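Local structure of pyruvate kinase (Cryptosporidium parvum, 4DRS) at residues Thr42-Gln47 / Val377-Cys382; Lys336-Thr341 / Pro371-Asn376. The protein probably catalyses the last step of glycolysis, transferring phosphate from phosphoenolpyruvate to ADP to give pyruvate and ATP, with magnesium and potassium ions. All blocks are in the same frame, centred on the assembly; numbering follows the deposited sequence.

Interactions 1 and 2 hold two parts of the same helix, 371-386, the helix that follows the last strand of the TIM barrel. Interaction 1 is partly buried: the loop leading into strand 47-51 packs on residues 377-382 through an arginine shaft, a cysteine and one clear hydrogen bond. Interaction 2 lies at the surface, where the loop before helix 342-354 meets the start of the helix, 371-376, through little more than one asparagine and one aspartate. Their centres are about 15 Å apart, and they join where Val377 CG1 packs on Pro340 CG at 3.8 Å. Both also touch a second subunit: Arg380 of interaction 1 forms a salt bridge with its Glu304, and Arg339 of interaction 2 packs on its Pro303.

Interaction 1. Residues Thr42-Gln47 / Val377-Cys382; sequences TQRKTQ and VMSRVC
Arg44 lies against helix 371-386 with the aliphatic part of its side chain and turns its guanidinium to the hydroxyl of Ser379. The tight part is made by the aliphatic shaft: Arg44 CD sits 3.6 Å from Cys382 CB, about one helical turn beyond Ser379, and also lies 3.5 Å from the carbonyl oxygen Ser379 O. On the buried side, Cys382 SG rests against Thr46 CB at a looser 4.1 Å, and Val359 of strand 358-361 packs on the same cysteine. By contrast, the polar grip is at the partly exposed end, between Arg44 and Ser379. Arg44 NE donates to Ser379 OG over 2.8 Å, with the hydroxyl oxygen somewhat out of the guanidinium plane. The N-H...O angle of 147° leaves this bond moderately bent. CG stands anti to the backbone N (chi1 171°) and the chain then bends at chi3 (41°), which carries the guanidinium back beside its own loop. There Arg44 NH1 bonds to the carbonyl oxygen Thr46 O at 2.9 Å, almost in the guanidinium plane. Two bonds from different nitrogens, one to the helix and one to the loop, thus restrain the rotation of the group. The hydroxyl of Thr46 is taken up by Glu386 at the end of the helix; the other carboxylate oxygen of Glu386 accepts the backbone N-H of Lys45, so the loop is held at a second place. The contact joins the loop entering the first strand to helix 371-386, beside the seam where strands 47-51 and 358-361 close the eight-stranded TIM barrel.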
ATOM      1  N   THR A  42      -1.203 -26.554 -14.265  1.00 75.14           N
ATOM      2  CA  THR A  42      -0.155 -25.625 -13.740  1.00 72.68           C
ATOM      3  C   THR A  42       1.201 -26.320 -13.566  1.00 69.75           C
ATOM      4  O   THR A  42       1.479 -26.945 -12.536  1.00 69.42           O
ATOM      5  CB  THR A  42      -0.608 -24.908 -12.439  1.00 74.44           C
ATOM      6  OG1 THR A  42       0.499 -24.194 -11.870  1.00 74.44           O
ATOM      7  CG2 THR A  42      -1.168 -25.901 -11.406  1.00 74.65           C
ATOM      8  N   GLN A  43       2.041 -26.207 -14.591  1.00 66.03           N
ATOM      9  CA  GLN A  43       3.342 -26.875 -14.605  1.00 61.85           C
ATOM     10  C   GLN A  43       4.459 -26.035 -13.977  1.00 55.94           C
ATOM     11  O   GLN A  43       4.370 -24.810 -13.915  1.00 54.79           O
ATOM     12  CB  GLN A  43       3.715 -27.305 -16.030  1.00 64.83           C
ATOM     13  CG  GLN A  43       3.821 -26.165 -17.034  1.00 68.36           C
ATOM     14  CD  GLN A  43       4.466 -26.598 -18.339  1.00 72.31           C
ATOM     15  OE1 GLN A  43       4.129 -27.646 -18.899  1.00 74.65           O
ATOM     16  NE2 GLN A  43       5.399 -25.787 -18.834  1.00 72.41           N
ATOM     17  N   ARG A  44       5.504 -26.718 -13.518  1.00 50.55           N
ATOM     18  CA  ARG A  44       6.669 -26.099 -12.894  1.00 46.20           C
ATOM     19  C   ARG A  44       7.334 -25.019 -13.763  1.00 44.14           C
ATOM     20  O   ARG A  44       7.489 -25.183 -14.977  1.00 43.53           O
ATOM     21  CB  ARG A  44       7.676 -27.189 -12.515  1.00 44.73           C
ATOM     22  CG  ARG A  44       9.032 -26.683 -12.047  1.00 43.59           C
ATOM     23  CD  ARG A  44      10.009 -27.822 -11.801  1.00 43.22           C
ATOM     24  NE  ARG A  44       9.937 -28.865 -12.824  1.00 43.44           N
ATOM     25  CZ  ARG A  44      10.497 -28.791 -14.027  1.00 42.36           C
ATOM     26  NH1 ARG A  44      11.181 -27.717 -14.393  1.00 42.09           N
ATOM     27  NH2 ARG A  44      10.369 -29.800 -14.865  1.00 42.86           N
ATOM     28  N   LYS A  45       7.720 -23.916 -13.126  1.00 41.67           N
ATOM     29  CA  LYS A  45       8.337 -22.786 -13.828  1.00 40.37           C
ATOM     30  C   LYS A  45       9.850 -22.765 -13.664  1.00 37.92           C
ATOM     31  O   LYS A  45      10.581 -22.476 -14.612  1.00 36.97           O
ATOM     32  CB  LYS A  45       7.744 -21.462 -13.347  1.00 40.50           C
ATOM     33  CG  LYS A  45       6.296 -21.263 -13.739  1.00 41.08           C
ATOM     34  CD  LYS A  45       5.724 -20.016 -13.088  1.00 42.22           C
ATOM     35  CE  LYS A  45       4.228 -19.924 -13.309  1.00 43.04           C
ATOM     36  NZ  LYS A  45       3.894 -20.014 -14.759  1.00 43.05           N
ATOM     37  N   THR A  46      10.309 -23.079 -12.460  1.00 37.18           N
ATOM     38  CA  THR A  46      11.732 -23.114 -12.167  1.00 37.12           C
ATOM     39  C   THR A  46      12.425 -24.199 -12.986  1.00 36.89           C
ATOM     40  O   THR A  46      11.994 -25.351 -13.010  1.00 37.01           O
ATOM     41  CB  THR A  46      11.987 -23.329 -10.668  1.00 37.38           C
ATOM     42  OG1 THR A  46      11.207 -22.387  -9.922  1.00 38.03           O
ATOM     43  CG2 THR A  46      13.472 -23.134 -10.330  1.00 37.25           C
ATOM     44  N   GLN A  47      13.493 -23.804 -13.668  1.00 36.12           N
ATOM     45  CA  GLN A  47      14.249 -24.712 -14.509  1.00 36.06           C
ATOM     46  C   GLN A  47      15.154 -25.599 -13.663  1.00 36.19           C
ATOM     47  O   GLN A  47      15.569 -25.220 -12.565  1.00 36.16           O
ATOM     48  CB  GLN A  47      15.070 -23.921 -15.529  1.00 36.06           C
ATOM     49  CG  GLN A  47      14.263 -22.947 -16.383  1.00 36.01           C
ATOM     50  CD  GLN A  47      13.453 -23.616 -17.488  1.00 36.43           C
ATOM     51  OE1 GLN A  47      13.338 -24.844 -17.554  1.00 36.46           O
ATOM     52  NE2 GLN A  47      12.882 -22.797 -18.371  1.00 36.51           N
ATOM     53  N   VAL A 377      11.563 -35.590  -7.301  1.00 51.87           N
ATOM     54  CA  VAL A 377      11.310 -34.921  -6.028  1.00 52.89           C
ATOM     55  C   VAL A 377      11.527 -33.400  -6.142  1.00 51.11           C
ATOM     56  O   VAL A 377      10.641 -32.611  -5.793  1.00 49.52           O
ATOM     57  CB  VAL A 377      12.188 -35.540  -4.909  1.00 54.62           C
ATOM     58  CG1 VAL A 377      12.342 -34.602  -3.717  1.00 53.98           C
ATOM     59  CG2 VAL A 377      11.614 -36.883  -4.473  1.00 56.39           C
ATOM     60  N   MET A 378      12.692 -33.006  -6.654  1.00 50.23           N
ATOM     61  CA  MET A 378      13.048 -31.595  -6.800  1.00 50.69           C
ATOM     62  C   MET A 378      12.015 -30.850  -7.646  1.00 48.09           C
ATOM     63  O   MET A 378      11.612 -29.735  -7.307  1.00 45.66           O
ATOM     64  CB  MET A 378      14.456 -31.448  -7.396  1.00 54.15           C
ATOM     65  CG  MET A 378      15.070 -30.065  -7.206  1.00 58.89           C
ATOM     66  SD  MET A 378      16.872 -29.975  -7.374  1.00 67.76           S
ATOM     67  CE  MET A 378      17.062 -30.015  -9.154  1.00 62.19           C
ATOM     68  N   SER A 379      11.584 -31.488  -8.732  1.00 46.73           N
ATOM     69  CA  SER A 379      10.590 -30.926  -9.639  1.00 46.40           C
ATOM     70  C   SER A 379       9.255 -30.642  -8.946  1.00 46.59           C
ATOM     71  O   SER A 379       8.683 -29.561  -9.107  1.00 45.86           O
ATOM     72  CB  SER A 379      10.379 -31.861 -10.833  1.00 46.36           C
ATOM     73  OG  SER A 379       9.403 -31.345 -11.715  1.00 46.88           O
ATOM     74  N   ARG A 380       8.778 -31.615  -8.173  1.00 47.15           N
ATOM     75  CA  ARG A 380       7.511 -31.497  -7.455  1.00 48.56           C
ATOM     76  C   ARG A 380       7.585 -30.410  -6.381  1.00 46.44           C
ATOM     77  O   ARG A 380       6.647 -29.621  -6.226  1.00 45.68           O
ATOM     78  CB  ARG A 380       7.118 -32.844  -6.838  1.00 52.41           C
ATOM     79  CG  ARG A 380       7.178 -34.014  -7.810  1.00 55.83           C
ATOM     80  CD  ARG A 380       5.838 -34.695  -8.026  1.00 60.78           C
ATOM     81  NE  ARG A 380       5.386 -35.405  -6.826  1.00 65.96           N
ATOM     82  CZ  ARG A 380       5.911 -36.542  -6.361  1.00 68.53           C
ATOM     83  NH1 ARG A 380       6.928 -37.130  -6.984  1.00 68.46           N
ATOM     84  NH2 ARG A 380       5.415 -37.091  -5.258  1.00 68.50           N
ATOM     85  N   VAL A 381       8.708 -30.366  -5.663  1.00 44.13           N
ATOM     86  CA  VAL A 381       8.967 -29.312  -4.678  1.00 42.95           C
ATOM     87  C   VAL A 381       8.872 -27.925  -5.311  1.00 42.03           C
ATOM     88  O   VAL A 381       8.188 -27.049  -4.776  1.00 41.41           O
ATOM     89  CB  VAL A 381      10.335 -29.483  -3.985  1.00 42.72           C
ATOM     90  CG1 VAL A 381      10.685 -28.249  -3.159  1.00 42.47           C
ATOM     91  CG2 VAL A 381      10.329 -30.722  -3.104  1.00 43.12           C
ATOM     92  N   CYS A 382       9.546 -27.737  -6.448  1.00 40.80           N
ATOM     93  CA  CYS A 382       9.495 -26.464  -7.171  1.00 40.31           C
ATOM     94  C   CYS A 382       8.062 -26.050  -7.472  1.00 40.66           C
ATOM     95  O   CYS A 382       7.664 -24.924  -7.164  1.00 40.17           O
ATOM     96  CB  CYS A 382      10.301 -26.526  -8.468  1.00 39.31           C
ATOM     97  SG  CYS A 382      12.087 -26.575  -8.226  1.00 39.12           S
TER

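Interaction 2. Residues Lys336-Thr341 / Pro371-Asn376; sequences KSNRPT and PFDAVN
Asn338 crosses the side chain of Asp373 near the start of helix 371-386, and this one pair makes up almost the whole contact. Both belong to the periphery of the TIM barrel: the loop 336-341 leads from strand 324-327 toward helix 342-354, and residues 371-376 begin the helix that follows strand 358-361. The backbones are close here, with the CA atoms of Asn338 and Asp373 6.7 Å apart. Asp373 CB packs at 3.5 Å on the carbonyl oxygen Asn338 O, so the loop backbone touches the base of the acid. Farther out, the Asn338 amide comes up to the carboxylate, their planes 83° apart and therefore nearly perpendicular. CG of Asn338 stands anti to its backbone N (chi1 180°), while that of Asp373 lies beside the backbone N, and together these settings bring the two flat ends together at the protein surface. Met334, from the same connecting loop, touches both Asp373 and Ala374. On the inner side of the helix, Leu361 of strand 358-361 packs against Ala374 and Val375. The guanidinium end of Arg339 leads away from residues 371-376 to a second subunit, where Arg339 packs on Pro303 of that chain and makes a weak hydrogen bond to the carbonyl oxygen of its Gly298. The loop braces its own bend as well. Ser337 OG donates to the carbonyl oxygen Arg339 O over 3.2 Å, lying in the carbonyl plane on a lone pair, with a C=O...O angle of 142°.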
ATOM      1  N   LYS A 336      22.637 -41.804  -1.445  1.00106.85           N
ATOM      2  CA  LYS A 336      22.590 -43.087  -0.742  1.00113.14           C
ATOM      3  C   LYS A 336      21.206 -43.400  -0.157  1.00113.39           C
ATOM      4  O   LYS A 336      21.075 -44.290   0.689  1.00119.16           O
ATOM      5  CB  LYS A 336      23.645 -43.112   0.372  1.00118.55           C
ATOM      6  CG  LYS A 336      25.082 -43.269  -0.108  1.00121.37           C
ATOM      7  CD  LYS A 336      26.088 -42.836   0.955  1.00125.72           C
ATOM      8  CE  LYS A 336      26.126 -43.777   2.153  1.00133.42           C
ATOM      9  NZ  LYS A 336      26.722 -45.105   1.830  1.00139.09           N
ATOM     10  N   SER A 337      20.182 -42.676  -0.605  1.00109.17           N
ATOM     11  CA  SER A 337      18.817 -42.866  -0.100  1.00110.01           C
ATOM     12  C   SER A 337      17.749 -42.614  -1.166  1.00106.55           C
ATOM     13  O   SER A 337      17.920 -41.759  -2.040  1.00102.40           O
ATOM     14  CB  SER A 337      18.568 -41.987   1.131  1.00108.17           C
ATOM     15  OG  SER A 337      17.287 -42.215   1.691  1.00108.61           O
ATOM     16  N   ASN A 338      16.651 -43.366  -1.072  1.00109.13           N
ATOM     17  CA  ASN A 338      15.527 -43.291  -2.011  1.00107.31           C
ATOM     18  C   ASN A 338      14.858 -41.917  -2.064  1.00102.19           C
ATOM     19  O   ASN A 338      14.386 -41.486  -3.118  1.00100.07           O
ATOM     20  CB  ASN A 338      14.488 -44.368  -1.663  1.00113.41           C
ATOM     21  CG  ASN A 338      13.287 -44.353  -2.592  1.00115.19           C
ATOM     22  OD1 ASN A 338      13.424 -44.482  -3.810  1.00117.49           O
ATOM     23  ND2 ASN A 338      12.100 -44.203  -2.019  1.00115.92           N
ATOM     24  N   ARG A 339      14.819 -41.240  -0.919  1.00100.55           N
ATOM     25  CA  ARG A 339      14.172 -39.938  -0.811  1.00 97.42           C
ATOM     26  C   ARG A 339      14.937 -39.034   0.168  1.00 93.29           C
ATOM     27  O   ARG A 339      15.668 -39.537   1.029  1.00 92.95           O
ATOM     28  CB  ARG A 339      12.714 -40.121  -0.383  1.00101.51           C
ATOM     29  CG  ARG A 339      11.712 -39.364  -1.246  1.00100.99           C
ATOM     30  CD  ARG A 339      10.287 -39.805  -0.962  1.00104.59           C
ATOM     31  NE  ARG A 339       9.904 -39.553   0.426  1.00105.01           N
ATOM     32  CZ  ARG A 339       8.845 -40.090   1.027  1.00107.43           C
ATOM     33  NH1 ARG A 339       8.041 -40.916   0.369  1.00111.15           N
ATOM     34  NH2 ARG A 339       8.584 -39.793   2.292  1.00107.52           N
ATOM     35  N   PRO A 340      14.775 -37.700   0.042  1.00 89.05           N
ATOM     36  CA  PRO A 340      15.571 -36.810   0.877  1.00 86.38           C
ATOM     37  C   PRO A 340      14.929 -36.565   2.237  1.00 86.16           C
ATOM     38  O   PRO A 340      13.887 -37.150   2.556  1.00 86.06           O
ATOM     39  CB  PRO A 340      15.572 -35.514   0.072  1.00 84.56           C
ATOM     40  CG  PRO A 340      14.231 -35.502  -0.577  1.00 84.13           C
ATOM     41  CD  PRO A 340      13.834 -36.938  -0.803  1.00 86.97           C
ATOM     42  N   THR A 341      15.557 -35.702   3.029  1.00 83.21           N
ATOM     43  CA  THR A 341      14.979 -35.265   4.289  1.00 81.81           C
ATOM     44  C   THR A 341      14.370 -33.880   4.112  1.00 76.59           C
ATOM     45  O   THR A 341      14.626 -33.208   3.110  1.00 72.61           O
ATOM     46  CB  THR A 341      16.018 -35.265   5.425  1.00 85.93           C
ATOM     47  OG1 THR A 341      17.134 -34.445   5.055  1.00 86.43           O
ATOM     48  CG2 THR A 341      16.492 -36.692   5.715  1.00 88.05           C
ATOM     49  N   PRO A 371      19.477 -41.281  -9.076  1.00 82.01           N
ATOM     50  CA  PRO A 371      19.462 -40.050  -9.872  1.00 80.55           C
ATOM     51  C   PRO A 371      18.058 -39.621 -10.300  1.00 78.51           C
ATOM     52  O   PRO A 371      17.742 -38.428 -10.255  1.00 78.29           O
ATOM     53  CB  PRO A 371      20.306 -40.411 -11.108  1.00 81.85           C
ATOM     54  CG  PRO A 371      21.009 -41.685 -10.765  1.00 82.85           C
ATOM     55  CD  PRO A 371      20.082 -42.394  -9.829  1.00 82.98           C
ATOM     56  N   PHE A 372      17.230 -40.583 -10.705  1.00 76.60           N
ATOM     57  CA  PHE A 372      15.882 -40.302 -11.206  1.00 74.76           C
ATOM     58  C   PHE A 372      14.917 -39.835 -10.118  1.00 72.17           C
ATOM     59  O   PHE A 372      14.117 -38.925 -10.346  1.00 69.86           O
ATOM     60  CB  PHE A 372      15.306 -41.518 -11.934  1.00 75.56           C
ATOM     61  CG  PHE A 372      16.151 -41.991 -13.078  1.00 77.36           C
ATOM     62  CD1 PHE A 372      16.106 -41.342 -14.309  1.00 76.48           C
ATOM     63  CD2 PHE A 372      16.997 -43.087 -12.925  1.00 79.05           C
ATOM     64  CE1 PHE A 372      16.888 -41.779 -15.365  1.00 76.69           C
ATOM     65  CE2 PHE A 372      17.783 -43.529 -13.979  1.00 79.94           C
ATOM     66  CZ  PHE A 372      17.726 -42.874 -15.198  1.00 79.45           C
ATOM     67  N   ASP A 373      15.003 -40.465  -8.945  1.00 71.86           N
ATOM     68  CA  ASP A 373      14.181 -40.095  -7.791  1.00 70.64           C
ATOM     69  C   ASP A 373      14.381 -38.635  -7.375  1.00 67.04           C
ATOM     70  O   ASP A 373      13.409 -37.920  -7.125  1.00 65.78           O
ATOM     71  CB  ASP A 373      14.469 -41.025  -6.606  1.00 74.68           C
ATOM     72  CG  ASP A 373      13.943 -42.437  -6.823  1.00 78.78           C
ATOM     73  OD1 ASP A 373      12.791 -42.587  -7.291  1.00 80.19           O
ATOM     74  OD2 ASP A 373      14.682 -43.399  -6.512  1.00 80.89           O
ATOM     75  N   ALA A 374      15.640 -38.204  -7.321  1.00 63.42           N
ATOM     76  CA  ALA A 374      16.000 -36.849  -6.896  1.00 60.47           C
ATOM     77  C   ALA A 374      15.383 -35.755  -7.769  1.00 57.73           C
ATOM     78  O   ALA A 374      14.721 -34.848  -7.256  1.00 55.63           O
ATOM     79  CB  ALA A 374      17.515 -36.697  -6.828  1.00 61.09           C
ATOM     80  N   VAL A 375      15.593 -35.852  -9.082  1.00 55.54           N
ATOM     81  CA  VAL A 375      15.043 -34.895 -10.040  1.00 53.39           C
ATOM     82  C   VAL A 375      13.533 -34.772  -9.878  1.00 52.65           C
ATOM     83  O   VAL A 375      12.994 -33.665  -9.823  1.00 51.47           O
ATOM     84  CB  VAL A 375      15.356 -35.297 -11.497  1.00 53.29           C
ATOM     85  CG1 VAL A 375      14.873 -34.231 -12.470  1.00 52.15           C
ATOM     86  CG2 VAL A 375      16.843 -35.525 -11.680  1.00 55.04           C
ATOM     87  N   ASN A 376      12.867 -35.918  -9.797  1.00 52.91           N
ATOM     88  CA  ASN A 376      11.420 -35.973  -9.690  1.00 53.47           C
ATOM     89  C   ASN A 376      10.910 -35.291  -8.420  1.00 51.96           C
ATOM     90  O   ASN A 376       9.958 -34.510  -8.460  1.00 49.63           O
ATOM     91  CB  ASN A 376      10.947 -37.424  -9.773  1.00 56.03           C
ATOM     92  CG  ASN A 376       9.456 -37.531  -9.984  1.00 57.60           C
ATOM     93  OD1 ASN A 376       8.681 -37.536  -9.026  1.00 58.86           O
ATOM     94  ND2 ASN A 376       9.043 -37.614 -11.243  1.00 58.89           N
TER